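Local coordinates for protein proteasome accessory factor B/C (PafBC) (Paenarthrobacter aurescens, PDB 6SJ9) that acts as a transcriptional regulator of the bacterial DNA damage response, carrying winged helix-turn-helix, WYL and WCX domains in one chain, at residues A293-V301 / W654-Y662; A318-L329 / G637-R648. All blocks are in the same frame, centred on the assembly; numbering follows the deposited sequence.

In the fold
The two WCX domains of PafBC pack directly on each other through both contacts. Each has a four-stranded antiparallel sheet of strand order 2-3-1-4, as in a ferredoxin-like fold. Their partners come in mirrored order: 293-301 from the first domain and 318-329 from the end of helix 305-323 and the loop that follows, then 637-648 and 654-662 from the second, so that interaction 1 encloses interaction 2 along the sequence. The centres lie about 18 Å apart. Helix 645-659 serves both contacts, and Ile655 CD1 packs 3.8 Å from Ala318 CB between them, joining the two into one continuous interdomain interface.

Interaction 1 of 2, residues A293-V301 / W654-Y662; sequences ASYGPHVKV and WIDAALVQY
Pro297 and Ala658 bring their CA atoms to 3.9 Å where the turn between helix 285-294 and strand 299-303 meets the C-terminal part of helix 645-659. Trp654, with CG anti to the backbone N (chi1 168°), swings its indole across this turn. Pro297 CD lies over one face, 3.4 Å from the centroid of the six-membered ring of Trp654, a CH-pi contact, and Gly296 CA rests on the same face. The indole edge meets the face of the His298 ring in a T-shaped pair, planes at 88°; Asp252 holds His298 ND1, and Trp654 NE1 bonds to Ser633. Replacing Trp654 by alanine removes the indole and is likely to leave the Pro297 ring and the His298 face without their aromatic partner, opening a gap over the turn. Gln661 NE2 donates to Val299 O at 2.9 Å, from above the carbonyl plane, and to Ala658 O, three residues earlier, at 3.1 Å, on a lone pair. Tyr662 OH accepts a hydrogen bond from Val301 N at 3.0 Å, nearly straight (174°), while Lys300 CG covers a face of its ring. Aromatic packing thus seats the turn, and side-chain bonds to backbone atoms tie down the outermost strand of the first WCX sheet.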
loop_
_atom_site.group_PDB
_atom_site.type_symbol
_atom_site.label_atom_id
_atom_site.label_comp_id
_atom_site.label_asym_id
_atom_site.label_seq_id
_atom_site.Cartn_x
_atom_site.Cartn_y
_atom_site.Cartn_z
ATOM N N ALA A 293 4.363 -14.766 -12.169
ATOM C CA ALA A 293 5.742 -14.527 -12.605
ATOM C C ALA A 293 6.609 -14.034 -11.459
ATOM O O ALA A 293 7.815 -14.335 -11.417
ATOM C CB ALA A 293 5.770 -13.452 -13.699
ATOM N N SER A 294 6.011 -13.246 -10.547
ATOM C CA SER A 294 6.721 -12.759 -9.370
ATOM C C SER A 294 7.159 -13.923 -8.484
ATOM O O SER A 294 8.122 -13.792 -7.715
ATOM C CB SER A 294 5.861 -11.719 -8.618
ATOM O OG SER A 294 5.116 -12.322 -7.575
ATOM N N TYR A 295 6.477 -15.044 -8.571
ATOM C CA TYR A 295 6.816 -16.194 -7.745
ATOM C C TYR A 295 7.879 -17.103 -8.393
ATOM O O TYR A 295 8.367 -18.034 -7.735
ATOM C CB TYR A 295 5.559 -17.013 -7.434
ATOM C CG TYR A 295 4.471 -16.291 -6.667
ATOM C CD1 TYR A 295 4.768 -15.306 -5.736
ATOM C CD2 TYR A 295 3.130 -16.577 -6.917
ATOM C CE1 TYR A 295 3.746 -14.637 -5.040
ATOM C CE2 TYR A 295 2.103 -15.932 -6.234
ATOM C CZ TYR A 295 2.410 -14.961 -5.303
ATOM O OH TYR A 295 1.359 -14.318 -4.662
ATOM N N GLY A 296 8.263 -16.845 -9.648
ATOM C CA GLY A 296 9.320 -17.592 -10.314
ATOM C C GLY A 296 9.208 -19.115 -10.322
ATOM O O GLY A 296 8.230 -19.700 -10.808
ATOM N N PRO A 297 10.263 -19.795 -9.851
ATOM C CA PRO A 297 10.236 -21.265 -9.851
ATOM C C PRO A 297 9.323 -21.864 -8.791
ATOM O O PRO A 297 9.075 -23.060 -8.848
ATOM C CB PRO A 297 11.697 -21.639 -9.588
ATOM C CG PRO A 297 12.166 -20.517 -8.706
ATOM C CD PRO A 297 11.492 -19.269 -9.223
ATOM N N HIS A 298 8.776 -21.079 -7.863
ATOM C CA HIS A 298 7.875 -21.646 -6.864
ATOM C C HIS A 298 6.524 -22.067 -7.427
ATOM O O HIS A 298 5.735 -22.665 -6.698
ATOM C CB HIS A 298 7.653 -20.650 -5.736
ATOM C CG HIS A 298 8.884 -20.340 -4.953
ATOM N ND1 HIS A 298 9.937 -21.230 -4.832
ATOM C CD2 HIS A 298 9.243 -19.230 -4.259
ATOM C CE1 HIS A 298 10.886 -20.681 -4.090
ATOM N NE2 HIS A 298 10.488 -19.469 -3.728
ATOM N N VAL A 299 6.240 -21.800 -8.692
ATOM C CA VAL A 299 4.938 -22.111 -9.266
ATOM C C VAL A 299 5.129 -22.470 -10.727
ATOM O O VAL A 299 5.996 -21.923 -11.417
ATOM C CB VAL A 299 3.932 -20.933 -9.084
ATOM C CG1 VAL A 299 4.429 -19.618 -9.756
ATOM C CG2 VAL A 299 2.549 -21.306 -9.616
ATOM N N LYS A 300 4.316 -23.407 -11.182
ATOM C CA LYS A 300 4.142 -23.713 -12.588
ATOM C C LYS A 300 2.658 -23.671 -12.899
ATOM O O LYS A 300 1.856 -24.249 -12.160
ATOM C CB LYS A 300 4.697 -25.111 -12.953
ATOM C CG LYS A 300 4.444 -25.491 -14.401
ATOM C CD LYS A 300 4.818 -26.960 -14.637
ATOM C CE LYS A 300 4.758 -27.371 -16.101
ATOM N NZ LYS A 300 4.985 -28.869 -16.266
ATOM N N VAL A 301 2.288 -22.936 -13.938
ATOM C CA VAL A 301 0.921 -22.974 -14.442
ATOM C C VAL A 301 0.760 -24.268 -15.235
ATOM O O VAL A 301 1.481 -24.492 -16.215
ATOM C CB VAL A 301 0.616 -21.761 -15.333
ATOM C CG1 VAL A 301 -0.781 -21.884 -15.930
ATOM C CG2 VAL A 301 0.753 -20.464 -14.567
ATOM N N TRP A 654 17.156 -17.253 -10.864
ATOM C CA TRP A 654 15.743 -17.337 -10.492
ATOM C C TRP A 654 14.872 -17.418 -11.738
ATOM O O TRP A 654 14.070 -18.354 -11.888
ATOM C CB TRP A 654 15.408 -16.125 -9.624
ATOM C CG TRP A 654 13.974 -15.816 -9.326
ATOM C CD1 TRP A 654 13.167 -14.959 -10.001
ATOM C CD2 TRP A 654 13.222 -16.274 -8.199
ATOM N NE1 TRP A 654 11.934 -14.883 -9.389
ATOM C CE2 TRP A 654 11.947 -15.681 -8.278
ATOM C CE3 TRP A 654 13.489 -17.164 -7.153
ATOM C CZ2 TRP A 654 10.944 -15.941 -7.352
ATOM C CZ3 TRP A 654 12.504 -17.418 -6.237
ATOM C CH2 TRP A 654 11.237 -16.800 -6.336
ATOM N N ILE A 655 15.097 -16.503 -12.694
ATOM C CA ILE A 655 14.332 -16.505 -13.946
ATOM C C ILE A 655 14.574 -17.804 -14.719
ATOM O O ILE A 655 13.632 -18.439 -15.218
ATOM C CB ILE A 655 14.698 -15.278 -14.806
ATOM C CG1 ILE A 655 14.288 -13.968 -14.116
ATOM C CG2 ILE A 655 14.052 -15.386 -16.181
ATOM C CD1 ILE A 655 14.928 -12.724 -14.700
ATOM N N ASP A 656 15.845 -18.205 -14.862
ATOM C CA ASP A 656 16.131 -19.431 -15.608
ATOM C C ASP A 656 15.487 -20.633 -14.943
ATOM O O ASP A 656 14.852 -21.455 -15.612
ATOM C CB ASP A 656 17.639 -19.650 -15.770
ATOM C CG ASP A 656 18.264 -18.687 -16.763
ATOM O OD1 ASP A 656 17.488 -17.968 -17.439
ATOM O OD2 ASP A 656 19.518 -18.656 -16.861
ATOM N N ALA A 657 15.616 -20.740 -13.620
ATOM C CA ALA A 657 14.954 -21.841 -12.925
ATOM C C ALA A 657 13.436 -21.813 -13.169
ATOM O O ALA A 657 12.810 -22.856 -13.389
ATOM C CB ALA A 657 15.285 -21.759 -11.429
ATOM N N ALA A 658 12.836 -20.619 -13.178
ATOM C CA ALA A 658 11.418 -20.496 -13.500
ATOM C C ALA A 658 11.121 -20.959 -14.922
ATOM O O ALA A 658 10.118 -21.638 -15.166
ATOM C CB ALA A 658 10.971 -19.044 -13.300
ATOM N N LEU A 659 11.978 -20.599 -15.879
ATOM C CA LEU A 659 11.697 -20.916 -17.274
ATOM C C LEU A 659 11.847 -22.405 -17.559
ATOM O O LEU A 659 11.061 -22.982 -18.323
ATOM C CB LEU A 659 12.617 -20.119 -18.188
ATOM C CG LEU A 659 12.200 -18.687 -18.483
ATOM C CD1 LEU A 659 13.359 -17.948 -19.136
ATOM C CD2 LEU A 659 11.005 -18.701 -19.408
ATOM N N VAL A 660 12.851 -23.050 -16.964
ATOM C CA VAL A 660 13.088 -24.459 -17.241
ATOM C C VAL A 660 11.923 -25.339 -16.834
ATOM O O VAL A 660 11.895 -26.501 -17.218
ATOM C CB VAL A 660 14.368 -24.967 -16.544
ATOM C CG1 VAL A 660 15.584 -24.153 -16.976
ATOM C CG2 VAL A 660 14.201 -24.950 -15.036
ATOM N N GLN A 661 10.981 -24.832 -16.035
ATOM C CA GLN A 661 9.783 -25.608 -15.730
ATOM C C GLN A 661 8.932 -25.822 -16.967
ATOM O O GLN A 661 8.149 -26.771 -17.010
ATOM C CB GLN A 661 8.926 -24.915 -14.669
ATOM C CG GLN A 661 9.577 -24.721 -13.325
ATOM C CD GLN A 661 8.684 -23.920 -12.373
ATOM O OE1 GLN A 661 8.186 -24.454 -11.366
ATOM N NE2 GLN A 661 8.458 -22.640 -12.704
ATOM N N TYR A 662 8.998 -24.918 -17.947
ATOM C CA TYR A 662 8.051 -24.992 -19.051
ATOM C C TYR A 662 8.620 -25.648 -20.306
ATOM O O TYR A 662 7.850 -26.215 -21.093
ATOM C CB TYR A 662 7.552 -23.585 -19.390
ATOM C CG TYR A 662 6.717 -22.966 -18.279
ATOM C CD1 TYR A 662 7.318 -22.406 -17.157
ATOM C CD2 TYR A 662 5.333 -22.976 -18.344
ATOM C CE1 TYR A 662 6.550 -21.867 -16.143
ATOM C CE2 TYR A 662 4.567 -22.436 -17.342
ATOM C CZ TYR A 662 5.174 -21.880 -16.253
ATOM O OH TYR A 662 4.386 -21.346 -15.276
#

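Interaction 2 of 2, residues A318-L329 / G637-R648; sequences AADFDDAPLPPL and GSVRILEPESLR
Asp322 OD2 is gripped from the second WCX domain by Arg648 NE, at 2.8 Å and almost straight (173°), and by water 2, which donates to it. The arginine comes side-on: NE meets the carboxylate oxygen on its syn side, while NH2 bonds to Asp322 O at 2.9 Å, in the carbonyl plane. Carboxylate and guanidinium planes stand 84° apart, consistent with one nitrogen serving the side chain and the other the backbone rather than both pairing with the carboxylate. The second carboxylate oxygen, OD1, is held by Arg652 in a further salt bridge. Water 2 also accepts from Arg640 NE at 2.7 Å and donates to Ile641 O, linking the aspartate to strand 639-643.

In Arg640 the crowded first torsion, CG between backbone N and carbonyl carbon (chi1 62°), sets CD over the centre of the Phe321 ring, 3.5 Å from its centroid, in a CH-pi contact; a bend at chi3 then turns NE and the guanidinium toward the loop that follows helix 305-323. NH1 donates to Pro325 O at 2.9 Å, from above the carbonyl plane, and NH2 makes a weak bond to Ala324 O. Phe321 O lies over one guanidinium face and Leu642 CD2 over the other. Leu326 CD2 sits over a face of the Arg648 guanidinium and 3.9 Å from Leu642 CD2, while Pro327 CG meets Leu642 CD1. Leu642 and Glu643, both opposite Cys589, form a classic beta bulge. At the other end water 1 bridges Ala318 O and Val639 O.

Two arginines therefore come to the carbonyl-rich C-terminal end of helix 305-323, where their positive charge is likely to be stabilised by the helix end and Asp322, and where the departing chain is fastened to the edge strand of the second WCX sheet.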
loop_
_atom_site.group_PDB
_atom_site.type_symbol
_atom_site.label_atom_id
_atom_site.label_comp_id
_atom_site.label_asym_id
_atom_site.label_seq_id
_atom_site.Cartn_x
_atom_site.Cartn_y
_atom_site.Cartn_z
ATOM N N ALA A 318 11.932 -11.154 -19.498
ATOM C CA ALA A 318 12.930 -10.805 -18.488
ATOM C C ALA A 318 14.285 -11.438 -18.782
ATOM O O ALA A 318 15.322 -10.811 -18.544
ATOM C CB ALA A 318 12.452 -11.196 -17.096
ATOM N N ALA A 319 14.309 -12.702 -19.228
ATOM C CA ALA A 319 15.569 -13.325 -19.656
ATOM C C ALA A 319 16.204 -12.549 -20.814
ATOM O O ALA A 319 17.411 -12.262 -20.804
ATOM C CB ALA A 319 15.321 -14.782 -20.055
ATOM N N ASP A 320 15.401 -12.213 -21.828
ATOM C CA ASP A 320 15.908 -11.530 -23.018
ATOM C C ASP A 320 16.484 -10.154 -22.692
ATOM O O ASP A 320 17.498 -9.740 -23.284
ATOM C CB ASP A 320 14.799 -11.417 -24.061
ATOM C CG ASP A 320 14.348 -12.782 -24.579
ATOM O OD1 ASP A 320 15.003 -13.811 -24.274
ATOM O OD2 ASP A 320 13.276 -12.833 -25.210
ATOM N N PHE A 321 15.838 -9.410 -21.786
ATOM C CA PHE A 321 16.381 -8.104 -21.430
ATOM C C PHE A 321 17.742 -8.239 -20.757
ATOM O O PHE A 321 18.662 -7.460 -21.032
ATOM C CB PHE A 321 15.388 -7.341 -20.564
ATOM C CG PHE A 321 15.626 -5.864 -20.553
ATOM C CD1 PHE A 321 16.464 -5.277 -21.501
ATOM C CD2 PHE A 321 14.977 -5.048 -19.628
ATOM C CE1 PHE A 321 16.679 -3.909 -21.501
ATOM C CE2 PHE A 321 15.172 -3.678 -19.636
ATOM C CZ PHE A 321 16.027 -3.103 -20.564
ATOM N N ASP A 322 17.895 -9.225 -19.881
ATOM C CA ASP A 322 19.193 -9.485 -19.279
ATOM C C ASP A 322 20.226 -9.907 -20.335
ATOM O O ASP A 322 21.439 -9.750 -20.125
ATOM C CB ASP A 322 18.983 -10.569 -18.222
ATOM C CG ASP A 322 20.221 -10.970 -17.518
ATOM O OD1 ASP A 322 20.589 -12.156 -17.629
ATOM O OD2 ASP A 322 20.795 -10.128 -16.811
ATOM N N ASP A 323 19.767 -10.476 -21.460
ATOM C CA ASP A 323 20.666 -10.821 -22.556
ATOM C C ASP A 323 21.114 -9.618 -23.366
ATOM O O ASP A 323 22.158 -9.690 -24.029
ATOM C CB ASP A 323 20.036 -11.866 -23.469
ATOM C CG ASP A 323 20.230 -13.248 -22.930
ATOM O OD1 ASP A 323 21.160 -13.394 -22.101
ATOM O OD2 ASP A 323 19.474 -14.169 -23.321
ATOM N N ALA A 324 20.343 -8.534 -23.344
ATOM C CA ALA A 324 20.669 -7.368 -24.143
ATOM C C ALA A 324 21.987 -6.799 -23.628
ATOM O O ALA A 324 22.371 -7.041 -22.483
ATOM C CB ALA A 324 19.554 -6.328 -24.062
ATOM N N PRO A 325 22.737 -6.094 -24.453
ATOM C CA PRO A 325 24.009 -5.562 -23.960
ATOM C C PRO A 325 23.782 -4.445 -22.946
ATOM O O PRO A 325 22.749 -3.773 -22.930
ATOM C CB PRO A 325 24.695 -5.056 -25.231
ATOM C CG PRO A 325 23.531 -4.722 -26.170
ATOM C CD PRO A 325 22.446 -5.705 -25.846
ATOM N N LEU A 326 24.826 -4.202 -22.149
ATOM C CA LEU A 326 24.751 -3.286 -21.019
ATOM C C LEU A 326 24.896 -1.861 -21.528
ATOM O O LEU A 326 25.844 -1.572 -22.265
ATOM C CB LEU A 326 25.862 -3.573 -20.005
ATOM C CG LEU A 326 25.951 -4.944 -19.332
ATOM C CD1 LEU A 326 27.231 -5.061 -18.516
ATOM C CD2 LEU A 326 24.747 -5.238 -18.480
ATOM N N PRO A 327 24.002 -0.950 -21.153
ATOM C CA PRO A 327 24.210 0.462 -21.459
ATOM C C PRO A 327 25.336 1.010 -20.603
ATOM O O PRO A 327 25.755 0.362 -19.625
ATOM C CB PRO A 327 22.856 1.095 -21.091
ATOM C CG PRO A 327 22.425 0.297 -19.945
ATOM C CD PRO A 327 22.838 -1.132 -20.270
ATOM N N PRO A 328 25.883 2.179 -20.946
ATOM C CA PRO A 328 26.916 2.766 -20.086
ATOM C C PRO A 328 26.270 3.344 -18.838
ATOM O O PRO A 328 25.211 3.977 -18.887
ATOM C CB PRO A 328 27.542 3.863 -20.959
ATOM C CG PRO A 328 26.758 3.880 -22.265
ATOM C CD PRO A 328 25.505 3.085 -22.047
ATOM N N LEU A 329 26.951 3.145 -17.715
ATOM C CA LEU A 329 26.455 3.591 -16.426
ATOM C C LEU A 329 26.799 5.056 -16.189
ATOM O O LEU A 329 27.506 5.409 -15.249
ATOM C CB LEU A 329 27.108 2.724 -15.370
ATOM C CG LEU A 329 26.454 1.366 -15.339
ATOM C CD1 LEU A 329 27.340 0.389 -14.600
ATOM C CD2 LEU A 329 25.122 1.547 -14.687
ATOM N N GLY A 637 10.463 -8.179 -18.140
ATOM C CA GLY A 637 11.146 -7.499 -19.222
ATOM C C GLY A 637 11.230 -5.986 -19.105
ATOM O O GLY A 637 12.010 -5.375 -19.829
ATOM N N SER A 638 10.486 -5.356 -18.218
ATOM C CA SER A 638 10.638 -3.911 -18.125
ATOM C C SER A 638 11.773 -3.515 -17.188
ATOM O O SER A 638 12.148 -2.331 -17.136
ATOM C CB SER A 638 9.326 -3.286 -17.676
ATOM O OG SER A 638 9.148 -3.622 -16.332
ATOM N N VAL A 639 12.388 -4.489 -16.520
ATOM C CA VAL A 639 13.459 -4.259 -15.563
ATOM C C VAL A 639 14.588 -5.240 -15.801
ATOM O O VAL A 639 14.353 -6.411 -16.109
ATOM C CB VAL A 639 12.987 -4.432 -14.112
ATOM C CG1 VAL A 639 14.058 -3.934 -13.194
ATOM C CG2 VAL A 639 11.712 -3.673 -13.879
ATOM N N ARG A 640 15.814 -4.769 -15.608
ATOM C CA ARG A 640 16.970 -5.637 -15.504
ATOM C C ARG A 640 17.905 -5.060 -14.455
ATOM O O ARG A 640 17.879 -3.852 -14.171
ATOM C CB ARG A 640 17.660 -5.783 -16.879
ATOM C CG ARG A 640 18.203 -4.453 -17.443
ATOM C CD ARG A 640 18.927 -4.608 -18.856
ATOM N NE ARG A 640 20.044 -5.542 -18.871
ATOM C CZ ARG A 640 20.993 -5.574 -19.820
ATOM N NH1 ARG A 640 20.986 -4.706 -20.834
ATOM N NH2 ARG A 640 21.945 -6.493 -19.763
ATOM N N ILE A 641 18.712 -5.930 -13.862
ATOM C CA ILE A 641 19.719 -5.525 -12.888
ATOM C C ILE A 641 21.059 -5.371 -13.616
ATOM O O ILE A 641 21.503 -6.295 -14.304
ATOM C CB ILE A 641 19.826 -6.526 -11.729
ATOM C CG1 ILE A 641 18.498 -6.637 -10.997
ATOM C CG2 ILE A 641 20.854 -6.054 -10.732
ATOM C CD1 ILE A 641 18.429 -7.812 -10.121
ATOM N N LEU A 642 21.659 -4.178 -13.526
ATOM C CA LEU A 642 22.989 -3.921 -14.083
ATOM C C LEU A 642 24.110 -4.169 -13.073
ATOM O O LEU A 642 25.089 -4.841 -13.385
ATOM C CB LEU A 642 23.058 -2.464 -14.574
ATOM C CG LEU A 642 21.961 -2.107 -15.584
ATOM C CD1 LEU A 642 22.089 -0.705 -16.072
ATOM C CD2 LEU A 642 22.035 -3.051 -16.757
ATOM N N GLU A 643 23.945 -3.690 -11.841
ATOM C CA GLU A 643 24.925 -3.783 -10.765
ATOM C C GLU A 643 24.194 -3.871 -9.444
ATOM O O GLU A 643 23.168 -3.207 -9.262
ATOM C CB GLU A 643 25.858 -2.565 -10.725
ATOM C CG GLU A 643 26.831 -2.467 -11.852
ATOM C CD GLU A 643 27.800 -1.313 -11.654
ATOM O OE1 GLU A 643 27.642 -0.570 -10.650
ATOM O OE2 GLU A 643 28.754 -1.200 -12.465
ATOM N N PRO A 644 24.740 -4.593 -8.476
ATOM C CA PRO A 644 26.012 -5.302 -8.584
ATOM C C PRO A 644 25.869 -6.644 -9.291
ATOM O O PRO A 644 24.770 -7.189 -9.369
ATOM C CB PRO A 644 26.426 -5.468 -7.128
ATOM C CG PRO A 644 25.117 -5.514 -6.379
ATOM C CD PRO A 644 24.261 -4.522 -7.087
ATOM N N GLU A 645 26.986 -7.123 -9.855
ATOM C CA GLU A 645 26.979 -8.310 -10.705
ATOM C C GLU A 645 26.457 -9.541 -9.964
ATOM O O GLU A 645 25.777 -10.393 -10.553
ATOM C CB GLU A 645 28.396 -8.572 -11.241
ATOM C CG GLU A 645 28.493 -9.795 -12.129
ATOM C CD GLU A 645 27.693 -9.682 -13.431
ATOM O OE1 GLU A 645 27.311 -8.559 -13.834
ATOM O OE2 GLU A 645 27.412 -10.738 -14.045
ATOM N N SER A 646 26.813 -9.681 -8.690
ATOM C CA SER A 646 26.351 -10.834 -7.936
ATOM C C SER A 646 24.824 -10.914 -7.968
ATOM O O SER A 646 24.252 -11.933 -8.386
ATOM C CB SER A 646 26.889 -10.748 -6.504
ATOM O OG SER A 646 26.593 -9.474 -5.952
ATOM N N LEU A 647 24.153 -9.798 -7.644
ATOM C CA LEU A 647 22.693 -9.780 -7.626
ATOM C C LEU A 647 22.113 -10.008 -9.010
ATOM O O LEU A 647 21.112 -10.719 -9.149
ATOM C CB LEU A 647 22.190 -8.447 -7.060
ATOM C CG LEU A 647 22.470 -8.177 -5.584
ATOM C CD1 LEU A 647 21.710 -6.979 -5.097
ATOM C CD2 LEU A 647 22.047 -9.391 -4.787
ATOM N N ARG A 648 22.769 -9.494 -10.059
ATOM C CA ARG A 648 22.238 -9.695 -11.409
ATOM C C ARG A 648 22.156 -11.170 -11.782
ATOM O O ARG A 648 21.152 -11.622 -12.354
ATOM C CB ARG A 648 23.089 -8.952 -12.442
ATOM C CG ARG A 648 22.693 -9.279 -13.871
ATOM C CD ARG A 648 23.744 -8.832 -14.862
ATOM N NE ARG A 648 23.391 -9.148 -16.242
ATOM C CZ ARG A 648 24.184 -8.915 -17.288
ATOM N NH1 ARG A 648 25.375 -8.363 -17.111
ATOM N NH2 ARG A 648 23.784 -9.231 -18.516
HETATM O O HOH W 1 16.216 -8.789 -16.398
HETATM O O HOH W 2 20.801 -7.320 -16.969
#